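Local coordinates for putative cytoplasmic protein (Enterobacter cloacae, PDB 4HFL) that probably acts as a type VI secretion effector amidase that cleaves the peptidoglycan of rival bacteria and is blocked by its immunity protein, at residues 114-119 / 168-173. Residues are numbered along the deposited sequence; the frame is centred on the assembly and turned at random.
Sequences SSPTPA and TNATFW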
ATOM      1  N   SER A 114     -13.671   4.240 -12.192  1.00 11.83           N
ATOM      2  CA  SER A 114     -14.054   5.469 -11.529  1.00 14.10           C
ATOM      3  C   SER A 114     -15.211   5.150 -10.584  1.00 18.87           C
ATOM      4  O   SER A 114     -15.830   4.079 -10.690  1.00 20.88           O
ATOM      5  CB  SER A 114     -14.453   6.532 -12.564  1.00 16.81           C
ATOM      6  OG  SER A 114     -15.458   6.042 -13.430  1.00 23.63           O
ATOM      7  N   SER A 115     -15.477   6.053  -9.646  1.00 21.84           N
ATOM      8  CA  SER A 115     -16.564   5.865  -8.679  1.00 34.34           C
ATOM      9  C   SER A 115     -16.640   4.439  -8.133  1.00 34.45           C
ATOM     10  O   SER A 115     -17.620   3.725  -8.377  1.00 34.17           O
ATOM     11  CB  SER A 115     -17.892   6.223  -9.331  1.00 40.59           C
ATOM     12  OG  SER A 115     -17.856   7.511  -9.912  1.00 39.26           O
ATOM     13  N   PRO A 116     -15.606   4.026  -7.387  1.00 26.66           N
ATOM     14  CA  PRO A 116     -15.429   2.623  -6.987  1.00 27.83           C
ATOM     15  C   PRO A 116     -16.384   2.124  -5.893  1.00 27.12           C
ATOM     16  O   PRO A 116     -16.541   2.774  -4.849  1.00 27.33           O
ATOM     17  CB  PRO A 116     -14.014   2.611  -6.433  1.00 24.20           C
ATOM     18  CG  PRO A 116     -13.815   4.004  -5.875  1.00 23.60           C
ATOM     19  CD  PRO A 116     -14.538   4.899  -6.866  1.00 22.00           C
ATOM     20  N   THR A 117     -16.963   0.945  -6.127  1.00 27.20           N
ATOM     21  CA  THR A 117     -17.856   0.277  -5.182  1.00 26.41           C
ATOM     22  C   THR A 117     -17.409  -1.177  -5.035  1.00 22.40           C
ATOM     23  O   THR A 117     -16.757  -1.698  -5.934  1.00 23.51           O
ATOM     24  CB  THR A 117     -19.288   0.292  -5.718  1.00 24.98           C
ATOM     25  OG1 THR A 117     -19.329  -0.432  -6.959  1.00 30.70           O
ATOM     26  CG2 THR A 117     -19.733   1.728  -5.938  1.00 24.29           C
ATOM     27  N   PRO A 118     -17.751  -1.838  -3.904  1.00 21.02           N
ATOM     28  CA  PRO A 118     -17.292  -3.226  -3.687  1.00 22.33           C
ATOM     29  C   PRO A 118     -17.854  -4.247  -4.689  1.00 20.11           C
ATOM     30  O   PRO A 118     -17.199  -5.245  -4.947  1.00 22.97           O
ATOM     31  CB  PRO A 118     -17.763  -3.546  -2.249  1.00 25.51           C
ATOM     32  CG  PRO A 118     -18.828  -2.552  -1.949  1.00 27.36           C
ATOM     33  CD  PRO A 118     -18.468  -1.304  -2.729  1.00 23.66           C
ATOM     34  N   ALA A 119     -19.046  -4.007  -5.228  1.00 22.12           N
ATOM     35  CA  ALA A 119     -19.634  -4.877  -6.251  1.00 24.63           C
ATOM     36  C   ALA A 119     -18.697  -5.113  -7.449  1.00 28.51           C
ATOM     37  O   ALA A 119     -18.677  -6.197  -8.035  1.00 26.15           O
ATOM     38  CB  ALA A 119     -20.945  -4.299  -6.724  1.00 28.80           C
ATOM     39  N   THR A 168     -12.418   8.476  -6.002  1.00 18.14           N
ATOM     40  CA  THR A 168     -12.807   8.676  -7.392  1.00 19.13           C
ATOM     41  C   THR A 168     -12.314   7.573  -8.326  1.00 18.04           C
ATOM     42  O   THR A 168     -12.743   7.505  -9.481  1.00 19.00           O
ATOM     43  CB  THR A 168     -12.340  10.047  -7.918  1.00 23.58           C
ATOM     44  OG1 THR A 168     -10.918  10.159  -7.775  1.00 24.19           O
ATOM     45  CG2 THR A 168     -13.015  11.173  -7.133  1.00 23.27           C
ATOM     46  N   ASN A 169     -11.420   6.714  -7.828  1.00 18.58           N
ATOM     47  CA  ASN A 169     -10.911   5.589  -8.599  1.00 18.18           C
ATOM     48  C   ASN A 169     -10.528   4.447  -7.665  1.00 22.81           C
ATOM     49  O   ASN A 169     -10.137   4.687  -6.513  1.00 19.73           O
ATOM     50  CB  ASN A 169      -9.663   5.990  -9.409  1.00 19.18           C
ATOM     51  CG  ASN A 169      -9.055   4.809 -10.169  1.00 26.40           C
ATOM     52  OD1 ASN A 169      -8.266   4.021  -9.618  1.00 24.79           O
ATOM     53  ND2 ASN A 169      -9.439   4.669 -11.433  1.00 17.09           N
ATOM     54  N   ALA A 170     -10.650   3.213  -8.150  1.00 16.67           N
ATOM     55  CA  ALA A 170     -10.011   2.072  -7.484  1.00 15.52           C
ATOM     56  C   ALA A 170      -9.286   1.321  -8.569  1.00 21.09           C
ATOM     57  O   ALA A 170      -9.818   1.151  -9.674  1.00 18.78           O
ATOM     58  CB  ALA A 170     -11.015   1.181  -6.817  1.00 16.72           C
ATOM     59  N   THR A 171      -8.074   0.881  -8.243  1.00 18.76           N
ATOM     60  CA  THR A 171      -7.185   0.195  -9.166  1.00 17.63           C
ATOM     61  C   THR A 171      -6.687  -1.049  -8.425  1.00 19.45           C
ATOM     62  O   THR A 171      -6.293  -0.972  -7.254  1.00 16.38           O
ATOM     63  CB  THR A 171      -6.008   1.127  -9.557  1.00 20.28           C
ATOM     64  OG1 THR A 171      -6.512   2.244 -10.301  1.00 19.93           O
ATOM     65  CG2 THR A 171      -4.990   0.408 -10.424  1.00 19.95           C
ATOM     66  N   PHE A 172      -6.714  -2.186  -9.110  1.00 21.27           N
ATOM     67  CA  PHE A 172      -6.663  -3.482  -8.471  1.00 19.73           C
ATOM     68  C   PHE A 172      -5.900  -4.520  -9.292  1.00 18.85           C
ATOM     69  O   PHE A 172      -6.113  -4.628 -10.521  1.00 17.35           O
ATOM     70  CB  PHE A 172      -8.093  -3.985  -8.255  1.00 18.67           C
ATOM     71  CG  PHE A 172      -8.170  -5.442  -7.864  1.00 19.17           C
ATOM     72  CD1 PHE A 172      -8.065  -5.811  -6.535  1.00 17.31           C
ATOM     73  CD2 PHE A 172      -8.356  -6.432  -8.821  1.00 19.58           C
ATOM     74  CE1 PHE A 172      -8.126  -7.149  -6.163  1.00 21.51           C
ATOM     75  CE2 PHE A 172      -8.420  -7.778  -8.460  1.00 18.06           C
ATOM     76  CZ  PHE A 172      -8.306  -8.134  -7.126  1.00 18.11           C
ATOM     77  N   TRP A 173      -5.051  -5.285  -8.592  1.00 19.00           N
ATOM     78  CA  TRP A 173      -4.346  -6.458  -9.151  1.00 19.86           C
ATOM     79  C   TRP A 173      -4.732  -7.714  -8.390  1.00 19.78           C
ATOM     80  O   TRP A 173      -4.640  -7.756  -7.154  1.00 15.20           O
ATOM     81  CB  TRP A 173      -2.820  -6.312  -9.019  1.00 16.66           C
ATOM     82  CG  TRP A 173      -2.188  -5.190  -9.820  1.00 13.41           C
ATOM     83  CD1 TRP A 173      -1.536  -5.312 -11.008  1.00 15.86           C
ATOM     84  CD2 TRP A 173      -2.114  -3.802  -9.461  1.00 17.30           C
ATOM     85  NE1 TRP A 173      -1.087  -4.082 -11.431  1.00 17.21           N
ATOM     86  CE2 TRP A 173      -1.421  -3.141 -10.496  1.00 19.15           C
ATOM     87  CE3 TRP A 173      -2.575  -3.052  -8.368  1.00 18.54           C
ATOM     88  CZ2 TRP A 173      -1.182  -1.763 -10.477  1.00 21.53           C
ATOM     89  CZ3 TRP A 173      -2.334  -1.690  -8.350  1.00 23.83           C
ATOM     90  CH2 TRP A 173      -1.648  -1.056  -9.404  1.00 23.23           C
TER
HETATM   91  O   HOH W   1     -15.694   9.058  -9.293  1.00 29.93           O
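Three groups converge on the carbonyl oxygen of Thr168: the amide of Ser115, just past the end of strand 111-114, a CA-H of Ser114 at that end, and a water. The amide of Ser115 gives the one direct hydrogen bond between the segments, N to Thr168 O at 3.1 Å; it is bent, with 140° at the hydrogen, and the nitrogen stands 66° out of the carbonyl plane. Beside it, Ser114 CA lies 3.2 Å from the same Thr168 O, a CA-H...O contact. A water adds a weak bond to Thr168 O at 3.3 Å and sits 2.7 Å from Ser115 OG, thereby linking that hydroxyl to the strand. Ser114 and Asn169 form an antiparallel non-hydrogen-bonded pair, CA to CA 4.3 Å, with both side chains on one face of the sheet.

Past this pair the chain turns away, and Pro116 supplies the apolar half of the contact. Its ring leans on the strand backbone: CD is 3.7 Å from Asn169 N, CG lies over the Asn169 carbonyl, and CB meets Ala170 CB at 3.3 Å, tighter than usual for two carbons. Both Pro116 and Ala170 are buried, and the alanine methyl also touches Phe121 and Phe130.

On the far side of the strand, Thr168 and Asn169 both face Thr131 in a classic beta bulge. Just past the end of strand 111-114, outermost of the four within the chain, a single bent amide bond from Ser115 remains, with a water that links Ser115 OG weakly to the strand, while close proline-alanine packing continues the contact into the departing loop.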